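Local coordinates for protein lysyl oxidase (Pichia pastoris, PDB 1N9E) that catalyses the oxidative deamination of primary amines, including the lysyl side chains of proteins, using copper and a topaquinone cofactor, at residues G358-D363 with E374-E379; S548-K553 with I572-L577; V576-D581 with S678-D683; Y612-G617 with A711-T716. One frame throughout, in Å; residues are numbered along the deposited sequence.

Interaction 1. Residues G358-D363 with E374-E379; sequences GISFYD and ELSLQE
Phe361 and Leu375 form a hydrogen-bonded pair between antiparallel strands whose directions differ by 168°, their axes 4.8 Å apart at closest, with Phe361 N to Leu375 O and Leu375 N to Phe361 O both 2.9 Å. Their side chains share one face of the hairpin. Leu375 O also lies in the plane of the Phe361 ring, at its edge, while Phe349 and Tyr484 add aromatic contacts around that ring, a setting that suits a large apolar residue. On the other face Tyr362 and Glu374 run side by side and point the same way, the ring and carboxylate planes 29° apart. With CG trans to its backbone N (chi1 173°) and the chain extended beyond, Glu374 lays CG along the ring, 3.6 Å from Tyr362 CE2. Its carboxylate is well used: OE1 accepts from Ser376 OG at 2.8 Å, met from above the carboxylate plane, and OE2 makes a salt bridge to Lys535. Ser360 OG touches Ser376 CB at 3.3 Å, and small serines fit this close approach. Toward Ile359 and Leu377 the strands part and water takes over. One molecule accepts from Leu377 N and donates to Ile359 O; a second links Ile359 O, Ser360 OG and Leu377 O. A buried acid held by a hydroxyl and a lysine is consistent with a carboxylate that stays ionised, its charge balanced inside the protein.

Interaction 2. Residues S548-K553 with I572-L577; sequences SKYVMK and IAREVL
Tyr550 presents one face of its ring to the aliphatic part of Arg574, a CH-pi contact in which Arg574 CB lies 4.1 Å from the ring centroid. The arginine, extended from CG to NE, continues across the ring until CD is 3.7 Å from Tyr550 OH, and the guanidinium plane is turned 56° from the ring. Its charged end passes on to Glu598, whose carboxylate also hydrogen-bonds Ser548 OG; the small serine leaves room for the arginine, Ser548 CB lying near Arg574 NE. Farther along the same face, Ile572 brings CD1 to 4.0 Å from Tyr550 CD2 and CG2 to 4.1 Å from Met552 CG, so this branched residue uses one arm on the ring and the other on the flexible methionine. The reverse face carries Val551 and also Lys549 and Glu575, a salt-bridge pair whose modelled charged atoms are too close for their exact placement to be trusted. Beneath the side chains the antiparallel backbones form four N-H to O bonds, two for the Lys549–Glu575 pair and two for Val551–Ala573, with the strands at 150°. These strands belong to a beta hairpin of the kind by which copper amine oxidases embrace their dimer partner. Strand 593-599 flanks 548-553, meeting Ser548, Tyr550 and Met552, while Leu517, Phe527 and Ala513 of the second subunit pack on Tyr550, Met552 and Ile572 respectively.

Interaction 3. Residues V576-D581 with S678-D683; sequences VLEKED and SLDGED. With CA (calcium ion), chain O; CA (calcium ion), chain N.
Glu578 and Asp680 lie side by side and point the same way, their carboxylate planes 47° apart. The bend of Glu578 at chi2 (-72°) brings OE1 to 2.4 Å from Asp680 OD2. Two acid oxygens so close suggest that one group holds a proton, although so short a distance deserves caution; the other oxygen of Asp680, OD1, makes a salt bridge to Arg546. Leu679 reaches toward the opposing loop instead, its CD1 against the Lys579–Glu580 peptide; its side chain crosses that of Glu580 at about a right angle, Leu679 CD2 3.9 Å from Glu580 CG. The loops are tied by Leu679 N to Glu578 O at 2.9 Å, the donor standing above the carbonyl plane. Ser678 suits its place as the head of an ST turn: OG accepts from Asp680 N at 3.1 Å and shares a water with Glu578 O. Gly681, at positive phi, leads into strand 682-694 through a G1 bulge. Glu580, extended beyond CG, grips one calcium with both oxygens, OE1 at 2.5 Å and OE2 at 2.4 Å; Phe673, Asp675 and Glu677 join it there, and OE2 also accepts from Lys646 N. Asp683 gives OD1 alone to the second calcium, at 2.3 Å, alongside Asp537, Leu538, Asp539 and Ile684.

Interaction 4. Residues Y612-G617 with A711-T716; sequences YNIMPG and ASFMLT
Matching first torsions, -54° for Ile614 and -55° for Leu715, turn CG1 of one and CG of the other opposite their carbonyl carbons, and the two side chains run side by side with Ile614 CG1 3.9 Å from Leu715 CD2. They sit on antiparallel strands of the beta sandwich that forms the copper amine oxidase catalytic domain, on the face turned to strands 523-538 and 682-694. Phe713 joins them there, reaching Val688, Leu690 and Val536, so large apolar residues belong on this side. On the other face Thr716 tucks its methyl into the crowded position between backbone N and carbonyl carbon. This brings CG2 to 3.8 Å from Asn613 CB and leaves OG1 to hydrogen-bond with Thr491. Met615 and Met714 touch through their CB atoms; Met714 and Thr716 also pack on Thr708 of the second subunit. Tyr612 slides the edge of its ring beside the Leu715–Thr716 peptide, CD2 3.7 Å from Leu715 C, while its hydroxyl bonds Gly490 O. The backbones are joined by paired bonds at Asn613–Thr716 and Met615–Met714. Pro616, lacking an N-H, occupies a non-hydrogen-bonded site opposite Phe713. Gly617 suits the end of the strand because a side chain there would run into Ser712 OG, and its N donates to Ser712 O at 2.8 Å.

In the fold
All four contacts lie in the enzyme domain of the copper amine oxidase fold. Interactions 1 and 2 are local hairpins, met in that order, whereas 3 and 4 join segments more than 90 residues apart and alternate along the chain. Interaction 3 begins on Val576 and Leu577, where interaction 2 ends, their centres 14 Å apart; the long hairpin thus runs straight into the calcium-binding loops. Interactions 1 and 4 are centred 16 Å apart and both pack against strand 523-538, which carries the copper ligands His528 and His530. Interactions 2 and 4, centres 17 Å apart, both touch the second subunit, so the dimer interface reaches both the hairpin and the sandwich strands.

Interaction 1. Residues G358-D363 with E374-E379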
loop_
_atom_site.group_PDB
_atom_site.type_symbol
_atom_site.label_atom_id
_atom_site.label_comp_id
_atom_site.label_asym_id
_atom_site.label_seq_id
_atom_site.Cartn_x
_atom_site.Cartn_y
_atom_site.Cartn_z
ATOM N N GLY A 358 -13.595 -18.516 -7.904
ATOM C CA GLY A 358 -12.515 -19.013 -7.077
ATOM C C GLY A 358 -12.911 -19.044 -5.611
ATOM O O GLY A 358 -14.003 -19.505 -5.259
ATOM N N ILE A 359 -12.032 -18.549 -4.740
ATOM C CA ILE A 359 -12.249 -18.710 -3.292
ATOM C C ILE A 359 -13.222 -17.717 -2.662
ATOM O O ILE A 359 -13.355 -16.574 -3.104
ATOM C CB ILE A 359 -10.889 -18.677 -2.529
ATOM C CG1 ILE A 359 -10.956 -19.503 -1.238
ATOM C CG2 ILE A 359 -10.502 -17.247 -2.197
ATOM C CD1 ILE A 359 -9.576 -19.729 -0.592
ATOM N N SER A 360 -13.900 -18.178 -1.614
ATOM C CA SER A 360 -14.790 -17.350 -0.832
ATOM C C SER A 360 -14.523 -17.697 0.630
ATOM O O SER A 360 -14.040 -18.792 0.932
ATOM C CB SER A 360 -16.258 -17.740 -1.128
ATOM O OG SER A 360 -16.747 -17.103 -2.296
ATOM N N PHE A 361 -14.838 -16.772 1.528
ATOM C CA PHE A 361 -14.706 -17.020 2.964
ATOM C C PHE A 361 -16.046 -16.869 3.671
ATOM O O PHE A 361 -16.800 -15.928 3.411
ATOM C CB PHE A 361 -13.697 -16.047 3.603
ATOM C CG PHE A 361 -12.311 -16.112 3.009
ATOM C CD1 PHE A 361 -11.997 -15.404 1.851
ATOM C CD2 PHE A 361 -11.323 -16.881 3.610
ATOM C CE1 PHE A 361 -10.715 -15.465 1.302
ATOM C CE2 PHE A 361 -10.032 -16.949 3.067
ATOM C CZ PHE A 361 -9.726 -16.244 1.920
ATOM N N TYR A 362 -16.348 -17.797 4.573
ATOM C CA TYR A 362 -17.558 -17.690 5.366
ATOM C C TYR A 362 -17.284 -17.761 6.854
ATOM O O TYR A 362 -16.356 -18.432 7.311
ATOM C CB TYR A 362 -18.529 -18.800 4.986
ATOM C CG TYR A 362 -19.152 -18.501 3.662
ATOM C CD1 TYR A 362 -18.590 -18.983 2.487
ATOM C CD2 TYR A 362 -20.298 -17.734 3.585
ATOM C CE1 TYR A 362 -19.170 -18.697 1.271
ATOM C CE2 TYR A 362 -20.880 -17.446 2.394
ATOM C CZ TYR A 362 -20.311 -17.933 1.229
ATOM O OH TYR A 362 -20.903 -17.641 0.017
ATOM N N ASP A 363 -18.113 -17.054 7.602
ATOM C CA ASP A 363 -18.063 -17.132 9.052
ATOM C C ASP A 363 -16.670 -16.819 9.586
ATOM O O ASP A 363 -16.084 -17.598 10.344
ATOM C CB ASP A 363 -18.546 -18.499 9.547
ATOM C CG ASP A 363 -18.815 -18.507 11.043
ATOM O OD1 ASP A 363 -18.657 -19.569 11.695
ATOM O OD2 ASP A 363 -19.190 -17.490 11.648
ATOM N N GLU A 374 -19.828 -13.300 5.132
ATOM C CA GLU A 374 -19.359 -13.716 3.811
ATOM C C GLU A 374 -18.388 -12.667 3.258
ATOM O O GLU A 374 -18.696 -11.475 3.306
ATOM C CB GLU A 374 -20.555 -13.859 2.850
ATOM C CG GLU A 374 -20.137 -14.115 1.403
ATOM C CD GLU A 374 -21.296 -14.184 0.420
ATOM O OE1 GLU A 374 -21.022 -14.425 -0.776
ATOM O OE2 GLU A 374 -22.471 -14.004 0.819
ATOM N N LEU A 375 -17.234 -13.104 2.744
ATOM C CA LEU A 375 -16.272 -12.220 2.053
ATOM C C LEU A 375 -16.035 -12.923 0.729
ATOM O O LEU A 375 -15.505 -14.028 0.692
ATOM C CB LEU A 375 -14.983 -12.092 2.851
ATOM C CG LEU A 375 -13.882 -11.382 2.065
ATOM C CD1 LEU A 375 -14.315 -9.978 1.614
ATOM C CD2 LEU A 375 -12.592 -11.330 2.896
ATOM N N SER A 376 -16.427 -12.300 -0.378
ATOM C CA SER A 376 -16.332 -13.017 -1.649
ATOM C C SER A 376 -16.127 -12.109 -2.846
ATOM O O SER A 376 -16.920 -11.219 -3.109
ATOM C CB SER A 376 -17.568 -13.910 -1.875
ATOM O OG SER A 376 -18.769 -13.157 -1.874
ATOM N N LEU A 377 -15.041 -12.354 -3.566
ATOM C CA LEU A 377 -14.821 -11.722 -4.850
ATOM C C LEU A 377 -16.018 -12.069 -5.739
ATOM O O LEU A 377 -16.449 -13.223 -5.797
ATOM C CB LEU A 377 -13.544 -12.259 -5.462
ATOM C CG LEU A 377 -13.307 -11.774 -6.884
ATOM C CD1 LEU A 377 -12.844 -10.331 -6.908
ATOM C CD2 LEU A 377 -12.238 -12.677 -7.511
ATOM N N GLN A 378 -16.545 -11.061 -6.424
ATOM C CA GLN A 378 -17.751 -11.225 -7.229
ATOM C C GLN A 378 -17.538 -11.200 -8.724
ATOM O O GLN A 378 -18.224 -11.922 -9.464
ATOM C CB GLN A 378 -18.709 -10.092 -6.889
ATOM C CG GLN A 378 -19.226 -10.215 -5.486
ATOM C CD GLN A 378 -20.185 -11.388 -5.364
ATOM O OE1 GLN A 378 -21.098 -11.514 -6.166
ATOM N NE2 GLN A 378 -19.973 -12.239 -4.365
ATOM N N GLU A 379 -16.594 -10.375 -9.172
ATOM C CA GLU A 379 -16.421 -10.097 -10.599
ATOM C C GLU A 379 -15.106 -9.383 -10.802
ATOM O O GLU A 379 -14.625 -8.683 -9.896
ATOM C CB GLU A 379 -17.604 -9.234 -11.143
ATOM C CG GLU A 379 -17.515 -8.823 -12.635
ATOM C CD GLU A 379 -17.505 -9.995 -13.610
ATOM O OE1 GLU A 379 -16.499 -10.751 -13.690
ATOM O OE2 GLU A 379 -18.526 -10.181 -14.338
HETATM O O HOH W 1 -13.169 -14.014 -2.097
HETATM O O HOH W 2 -15.781 -15.593 -4.500
HETATM O O HOH W 3 -24.042 -16.718 0.580
#

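Interaction 2. Residues S548-K553 with I572-L577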
loop_
_atom_site.group_PDB
_atom_site.type_symbol
_atom_site.label_atom_id
_atom_site.label_comp_id
_atom_site.label_asym_id
_atom_site.label_seq_id
_atom_site.Cartn_x
_atom_site.Cartn_y
_atom_site.Cartn_z
ATOM N N SER A 548 -21.499 4.562 9.002
ATOM C CA SER A 548 -21.298 5.960 9.322
ATOM C C SER A 548 -19.984 6.426 8.733
ATOM O O SER A 548 -19.148 5.608 8.315
ATOM C CB SER A 548 -21.267 6.140 10.840
ATOM O OG SER A 548 -20.078 5.556 11.362
ATOM N N LYS A 549 -19.791 7.734 8.693
ATOM C CA LYS A 549 -18.476 8.239 8.291
ATOM C C LYS A 549 -18.099 9.335 9.253
ATOM O O LYS A 549 -18.949 10.139 9.637
ATOM C CB LYS A 549 -18.413 8.695 6.838
ATOM C CG LYS A 549 -19.392 9.709 6.394
ATOM C CD LYS A 549 -19.085 10.049 4.938
ATOM C CE LYS A 549 -20.272 10.712 4.296
ATOM N NZ LYS A 549 -20.855 11.738 5.195
ATOM N N TYR A 550 -16.839 9.362 9.657
ATOM C CA TYR A 550 -16.330 10.537 10.351
ATOM C C TYR A 550 -15.761 11.445 9.270
ATOM O O TYR A 550 -14.750 11.107 8.641
ATOM C CB TYR A 550 -15.255 10.189 11.390
ATOM C CG TYR A 550 -15.889 9.684 12.663
ATOM C CD1 TYR A 550 -16.153 8.338 12.825
ATOM C CD2 TYR A 550 -16.229 10.552 13.691
ATOM C CE1 TYR A 550 -16.750 7.852 14.005
ATOM C CE2 TYR A 550 -16.817 10.081 14.862
ATOM C CZ TYR A 550 -17.070 8.729 15.003
ATOM O OH TYR A 550 -17.655 8.239 16.158
ATOM N N VAL A 551 -16.404 12.588 9.057
ATOM C CA VAL A 551 -15.977 13.547 8.054
ATOM C C VAL A 551 -14.998 14.521 8.696
ATOM O O VAL A 551 -15.261 15.064 9.778
ATOM C CB VAL A 551 -17.187 14.333 7.492
ATOM C CG1 VAL A 551 -16.742 15.398 6.503
ATOM C CG2 VAL A 551 -18.188 13.360 6.840
ATOM N N MET A 552 -13.868 14.744 8.033
ATOM C CA MET A 552 -12.830 15.633 8.554
ATOM C C MET A 552 -12.829 16.929 7.771
ATOM O O MET A 552 -12.828 16.910 6.538
ATOM C CB MET A 552 -11.457 14.965 8.400
ATOM C CG MET A 552 -11.342 13.636 9.119
ATOM S SD MET A 552 -9.836 12.812 8.560
ATOM C CE MET A 552 -9.907 11.334 9.517
ATOM N N LYS A 553 -12.833 18.064 8.454
ATOM C CA LYS A 553 -12.840 19.320 7.713
ATOM C C LYS A 553 -12.075 20.432 8.413
ATOM O O LYS A 553 -11.884 20.363 9.613
ATOM C CB LYS A 553 -14.277 19.786 7.524
ATOM C CG LYS A 553 -15.049 19.841 8.828
ATOM N N ILE A 572 -13.831 16.730 13.412
ATOM C CA ILE A 572 -14.521 15.573 12.860
ATOM C C ILE A 572 -16.020 15.690 13.144
ATOM O O ILE A 572 -16.440 16.306 14.138
ATOM C CB ILE A 572 -14.006 14.266 13.518
ATOM C CG1 ILE A 572 -13.933 14.441 15.048
ATOM C CG2 ILE A 572 -12.635 13.905 12.954
ATOM C CD1 ILE A 572 -14.132 13.176 15.840
ATOM N N ALA A 573 -16.835 15.101 12.277
ATOM C CA ALA A 573 -18.260 15.028 12.540
ATOM C C ALA A 573 -18.736 13.676 12.056
ATOM O O ALA A 573 -18.469 13.301 10.921
ATOM C CB ALA A 573 -19.006 16.138 11.819
ATOM N N ARG A 574 -19.433 12.954 12.922
ATOM C CA ARG A 574 -20.005 11.684 12.529
ATOM C C ARG A 574 -21.323 11.858 11.771
ATOM O O ARG A 574 -22.244 12.537 12.246
ATOM C CB ARG A 574 -20.243 10.804 13.766
ATOM C CG ARG A 574 -20.971 9.492 13.484
ATOM C CD ARG A 574 -21.030 8.604 14.692
ATOM N NE ARG A 574 -21.872 7.407 14.656
ATOM C CZ ARG A 574 -23.188 7.397 14.864
ATOM N NH1 ARG A 574 -23.841 8.533 15.118
ATOM N NH2 ARG A 574 -23.865 6.253 14.819
ATOM N N GLU A 575 -21.410 11.243 10.596
ATOM C CA GLU A 575 -22.637 11.282 9.804
ATOM C C GLU A 575 -23.100 9.855 9.610
ATOM O O GLU A 575 -22.312 8.992 9.219
ATOM C CB GLU A 575 -22.386 11.941 8.438
ATOM C CG GLU A 575 -21.799 13.343 8.538
ATOM C CD GLU A 575 -21.660 14.053 7.193
ATOM O OE1 GLU A 575 -21.675 13.378 6.137
ATOM O OE2 GLU A 575 -21.535 15.295 7.195
ATOM N N VAL A 576 -24.375 9.594 9.880
ATOM C CA VAL A 576 -24.922 8.271 9.647
ATOM C C VAL A 576 -25.397 8.177 8.201
ATOM O O VAL A 576 -26.047 9.107 7.701
ATOM C CB VAL A 576 -26.111 7.978 10.597
ATOM C CG1 VAL A 576 -26.756 6.649 10.246
ATOM C CG2 VAL A 576 -25.655 7.991 12.058
ATOM N N LEU A 577 -25.081 7.073 7.519
ATOM C CA LEU A 577 -25.527 6.848 6.137
ATOM C C LEU A 577 -26.896 6.216 6.314
ATOM O O LEU A 577 -27.013 5.035 6.588
ATOM C CB LEU A 577 -24.554 5.907 5.428
ATOM C CG LEU A 577 -23.162 6.535 5.293
ATOM C CD1 LEU A 577 -22.082 5.525 4.978
ATOM C CD2 LEU A 577 -23.191 7.624 4.233
#

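Interaction 3. Residues V576-D581 with S678-D683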
loop_
_atom_site.group_PDB
_atom_site.type_symbol
_atom_site.label_atom_id
_atom_site.label_comp_id
_atom_site.label_asym_id
_atom_site.label_seq_id
_atom_site.Cartn_x
_atom_site.Cartn_y
_atom_site.Cartn_z
ATOM N N VAL A 576 -24.375 9.594 9.880
ATOM C CA VAL A 576 -24.922 8.271 9.647
ATOM C C VAL A 576 -25.397 8.177 8.201
ATOM O O VAL A 576 -26.047 9.107 7.701
ATOM C CB VAL A 576 -26.111 7.978 10.597
ATOM C CG1 VAL A 576 -26.756 6.649 10.246
ATOM C CG2 VAL A 576 -25.655 7.991 12.058
ATOM N N LEU A 577 -25.081 7.073 7.519
ATOM C CA LEU A 577 -25.527 6.848 6.137
ATOM C C LEU A 577 -26.896 6.216 6.314
ATOM O O LEU A 577 -27.013 5.035 6.588
ATOM C CB LEU A 577 -24.554 5.907 5.428
ATOM C CG LEU A 577 -23.162 6.535 5.293
ATOM C CD1 LEU A 577 -22.082 5.525 4.978
ATOM C CD2 LEU A 577 -23.191 7.624 4.233
ATOM N N GLU A 578 -27.942 7.024 6.152
ATOM C CA GLU A 578 -29.280 6.583 6.545
ATOM C C GLU A 578 -29.989 5.623 5.605
ATOM O O GLU A 578 -30.753 4.758 6.055
ATOM C CB GLU A 578 -30.182 7.817 6.713
ATOM C CG GLU A 578 -29.762 8.746 7.837
ATOM C CD GLU A 578 -30.032 8.183 9.216
ATOM O OE1 GLU A 578 -30.633 7.085 9.330
ATOM O OE2 GLU A 578 -29.640 8.850 10.201
ATOM N N LYS A 579 -29.740 5.781 4.313
ATOM C CA LYS A 579 -30.430 4.989 3.304
ATOM C C LYS A 579 -29.482 4.622 2.186
ATOM O O LYS A 579 -28.446 5.243 2.028
ATOM C CB LYS A 579 -31.577 5.786 2.677
ATOM C CG LYS A 579 -32.801 5.953 3.571
ATOM C CD LYS A 579 -32.735 7.239 4.375
ATOM C CE LYS A 579 -34.028 7.476 5.162
ATOM N NZ LYS A 579 -33.961 8.678 6.052
ATOM N N GLU A 580 -29.857 3.608 1.410
ATOM C CA GLU A 580 -29.071 3.242 0.238
ATOM C C GLU A 580 -28.968 4.458 -0.692
ATOM O O GLU A 580 -29.953 5.179 -0.926
ATOM C CB GLU A 580 -29.700 2.049 -0.489
ATOM C CG GLU A 580 -29.664 0.764 0.318
ATOM C CD GLU A 580 -30.507 -0.332 -0.307
ATOM O OE1 GLU A 580 -31.465 0.013 -1.034
ATOM O OE2 GLU A 580 -30.222 -1.528 -0.084
ATOM N N ASP A 581 -27.765 4.677 -1.217
ATOM C CA ASP A 581 -27.492 5.823 -2.069
ATOM C C ASP A 581 -27.169 5.287 -3.457
ATOM O O ASP A 581 -26.181 4.569 -3.636
ATOM C CB ASP A 581 -26.288 6.599 -1.494
ATOM C CG ASP A 581 -26.033 7.938 -2.195
ATOM O OD1 ASP A 581 -26.501 8.137 -3.337
ATOM O OD2 ASP A 581 -25.363 8.856 -1.663
ATOM N N SER A 678 -33.708 1.857 4.022
ATOM C CA SER A 678 -33.006 2.259 5.222
ATOM C C SER A 678 -31.831 1.326 5.505
ATOM O O SER A 678 -31.939 0.114 5.339
ATOM C CB SER A 678 -33.961 2.207 6.424
ATOM O OG SER A 678 -33.278 2.545 7.620
ATOM N N LEU A 679 -30.708 1.903 5.934
ATOM C CA LEU A 679 -29.579 1.121 6.403
ATOM C C LEU A 679 -29.377 1.374 7.894
ATOM O O LEU A 679 -28.384 0.933 8.485
ATOM C CB LEU A 679 -28.313 1.557 5.659
ATOM C CG LEU A 679 -28.331 1.343 4.152
ATOM C CD1 LEU A 679 -27.093 1.964 3.510
ATOM C CD2 LEU A 679 -28.402 -0.151 3.847
ATOM N N ASP A 680 -30.317 2.086 8.510
ATOM C CA ASP A 680 -30.135 2.524 9.889
ATOM C C ASP A 680 -30.652 1.479 10.875
ATOM O O ASP A 680 -31.824 1.513 11.255
ATOM C CB ASP A 680 -30.833 3.880 10.056
ATOM C CG ASP A 680 -30.370 4.650 11.280
ATOM O OD1 ASP A 680 -29.763 4.051 12.186
ATOM O OD2 ASP A 680 -30.582 5.873 11.413
ATOM N N GLY A 681 -29.764 0.563 11.276
ATOM C CA GLY A 681 -30.114 -0.558 12.128
ATOM C C GLY A 681 -30.614 -1.667 11.228
ATOM O O GLY A 681 -31.776 -2.066 11.298
ATOM N N GLU A 682 -29.737 -2.176 10.368
ATOM C CA GLU A 682 -30.122 -3.215 9.428
ATOM C C GLU A 682 -28.904 -4.091 9.162
ATOM O O GLU A 682 -27.781 -3.719 9.507
ATOM C CB GLU A 682 -30.584 -2.618 8.090
ATOM C CG GLU A 682 -31.749 -1.627 8.100
ATOM C CD GLU A 682 -33.086 -2.273 8.396
ATOM O OE1 GLU A 682 -33.211 -3.517 8.282
ATOM O OE2 GLU A 682 -34.004 -1.505 8.743
ATOM N N ASP A 683 -29.128 -5.251 8.553
ATOM C CA ASP A 683 -28.024 -6.099 8.120
ATOM C C ASP A 683 -27.472 -5.480 6.832
ATOM O O ASP A 683 -28.153 -5.453 5.805
ATOM C CB ASP A 683 -28.521 -7.506 7.831
ATOM C CG ASP A 683 -27.396 -8.454 7.492
ATOM O OD1 ASP A 683 -26.245 -7.987 7.251
ATOM O OD2 ASP A 683 -27.575 -9.682 7.443
HETATM CA CA CA O . -31.977 -2.387 -1.454
HETATM CA CA CA N . -23.943 -7.636 7.352
HETATM O O HOH W 4 -26.651 3.221 8.610
HETATM O O HOH W 5 -33.314 5.393 7.519
HETATM O O HOH W 6 -24.540 -6.011 9.135
HETATM O O HOH W 7 -30.916 -4.347 -0.830
HETATM O O HOH W 8 -33.176 -4.053 -2.792
#

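Interaction 4. Residues Y612-G617 with A711-T716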
loop_
_atom_site.group_PDB
_atom_site.type_symbol
_atom_site.label_atom_id
_atom_site.label_comp_id
_atom_site.label_asym_id
_atom_site.label_seq_id
_atom_site.Cartn_x
_atom_site.Cartn_y
_atom_site.Cartn_z
ATOM N N TYR A 612 -15.975 -1.583 12.639
ATOM C CA TYR A 612 -14.819 -1.891 11.795
ATOM C C TYR A 612 -14.741 -0.787 10.758
ATOM O O TYR A 612 -15.764 -0.359 10.224
ATOM C CB TYR A 612 -14.930 -3.248 11.130
ATOM C CG TYR A 612 -14.102 -4.300 11.810
ATOM C CD1 TYR A 612 -14.480 -4.809 13.045
ATOM C CD2 TYR A 612 -12.929 -4.792 11.223
ATOM C CE1 TYR A 612 -13.726 -5.774 13.680
ATOM C CE2 TYR A 612 -12.161 -5.769 11.855
ATOM C CZ TYR A 612 -12.564 -6.259 13.085
ATOM O OH TYR A 612 -11.806 -7.230 13.721
ATOM N N ASN A 613 -13.523 -0.333 10.484
ATOM C CA ASN A 613 -13.237 0.718 9.514
ATOM C C ASN A 613 -12.844 0.059 8.208
ATOM O O ASN A 613 -11.951 -0.789 8.187
ATOM C CB ASN A 613 -12.069 1.518 10.053
ATOM C CG ASN A 613 -11.499 2.530 9.071
ATOM O OD1 ASN A 613 -12.136 2.965 8.100
ATOM N ND2 ASN A 613 -10.265 2.913 9.338
ATOM N N ILE A 614 -13.513 0.441 7.123
ATOM C CA ILE A 614 -13.137 -0.018 5.785
ATOM C C ILE A 614 -12.174 1.060 5.310
ATOM O O ILE A 614 -12.586 2.170 4.980
ATOM C CB ILE A 614 -14.362 -0.144 4.840
ATOM C CG1 ILE A 614 -15.423 -1.032 5.493
ATOM C CG2 ILE A 614 -13.939 -0.795 3.520
ATOM C CD1 ILE A 614 -16.677 -1.245 4.637
ATOM N N MET A 615 -10.892 0.709 5.289
ATOM C CA MET A 615 -9.782 1.604 4.987
ATOM C C MET A 615 -9.256 1.311 3.594
ATOM O O MET A 615 -8.743 0.238 3.352
ATOM C CB MET A 615 -8.641 1.244 5.933
ATOM C CG MET A 615 -7.537 2.280 6.014
ATOM S SD MET A 615 -6.261 1.789 7.244
ATOM C CE MET A 615 -5.351 3.415 7.461
ATOM N N PRO A 616 -9.369 2.220 2.652
ATOM C CA PRO A 616 -8.798 1.940 1.332
ATOM C C PRO A 616 -7.278 1.921 1.311
ATOM O O PRO A 616 -6.654 2.669 2.056
ATOM C CB PRO A 616 -9.305 3.110 0.490
ATOM C CG PRO A 616 -9.460 4.215 1.493
ATOM C CD PRO A 616 -10.032 3.537 2.715
ATOM N N GLY A 617 -6.700 1.076 0.464
ATOM C CA GLY A 617 -5.265 1.046 0.292
ATOM C C GLY A 617 -5.073 1.625 -1.098
ATOM O O GLY A 617 -5.804 2.536 -1.517
ATOM N N ALA A 711 -3.572 -3.426 -5.702
ATOM C CA ALA A 711 -4.719 -2.719 -5.104
ATOM C C ALA A 711 -5.068 -3.449 -3.834
ATOM O O ALA A 711 -4.885 -4.670 -3.755
ATOM C CB ALA A 711 -5.920 -2.701 -6.057
ATOM N N SER A 712 -5.570 -2.720 -2.841
ATOM C CA SER A 712 -5.931 -3.362 -1.582
ATOM C C SER A 712 -6.865 -2.535 -0.746
ATOM O O SER A 712 -6.989 -1.336 -0.940
ATOM C CB SER A 712 -4.657 -3.615 -0.757
ATOM O OG SER A 712 -4.084 -2.402 -0.262
ATOM N N PHE A 713 -7.528 -3.199 0.202
ATOM C CA PHE A 713 -8.212 -2.472 1.251
ATOM C C PHE A 713 -8.089 -3.239 2.550
ATOM O O PHE A 713 -7.820 -4.428 2.542
ATOM C CB PHE A 713 -9.696 -2.201 0.902
ATOM C CG PHE A 713 -10.581 -3.438 0.807
ATOM C CD1 PHE A 713 -11.223 -3.948 1.938
ATOM C CD2 PHE A 713 -10.777 -4.085 -0.418
ATOM C CE1 PHE A 713 -12.046 -5.088 1.857
ATOM C CE2 PHE A 713 -11.593 -5.217 -0.507
ATOM C CZ PHE A 713 -12.226 -5.719 0.630
ATOM N N MET A 714 -8.286 -2.552 3.664
ATOM C CA MET A 714 -8.247 -3.230 4.955
ATOM C C MET A 714 -9.566 -3.086 5.691
ATOM O O MET A 714 -10.320 -2.125 5.464
ATOM C CB MET A 714 -7.134 -2.649 5.820
ATOM C CG MET A 714 -5.756 -3.205 5.548
ATOM S SD MET A 714 -4.586 -2.365 6.606
ATOM C CE MET A 714 -3.214 -3.439 6.615
ATOM N N LEU A 715 -9.828 -4.054 6.566
ATOM C CA LEU A 715 -10.926 -3.999 7.515
ATOM C C LEU A 715 -10.220 -4.025 8.872
ATOM O O LEU A 715 -9.581 -5.025 9.236
ATOM C CB LEU A 715 -11.853 -5.218 7.374
ATOM C CG LEU A 715 -12.390 -5.423 5.951
ATOM C CD1 LEU A 715 -13.235 -6.708 5.877
ATOM C CD2 LEU A 715 -13.191 -4.231 5.468
ATOM N N THR A 716 -10.331 -2.930 9.621
ATOM C CA THR A 716 -9.584 -2.809 10.875
ATOM C C THR A 716 -10.511 -2.410 12.024
ATOM O O THR A 716 -11.433 -1.586 11.864
ATOM C CB THR A 716 -8.397 -1.852 10.686
ATOM O OG1 THR A 716 -7.517 -1.942 11.825
ATOM C CG2 THR A 716 -8.888 -0.407 10.659
#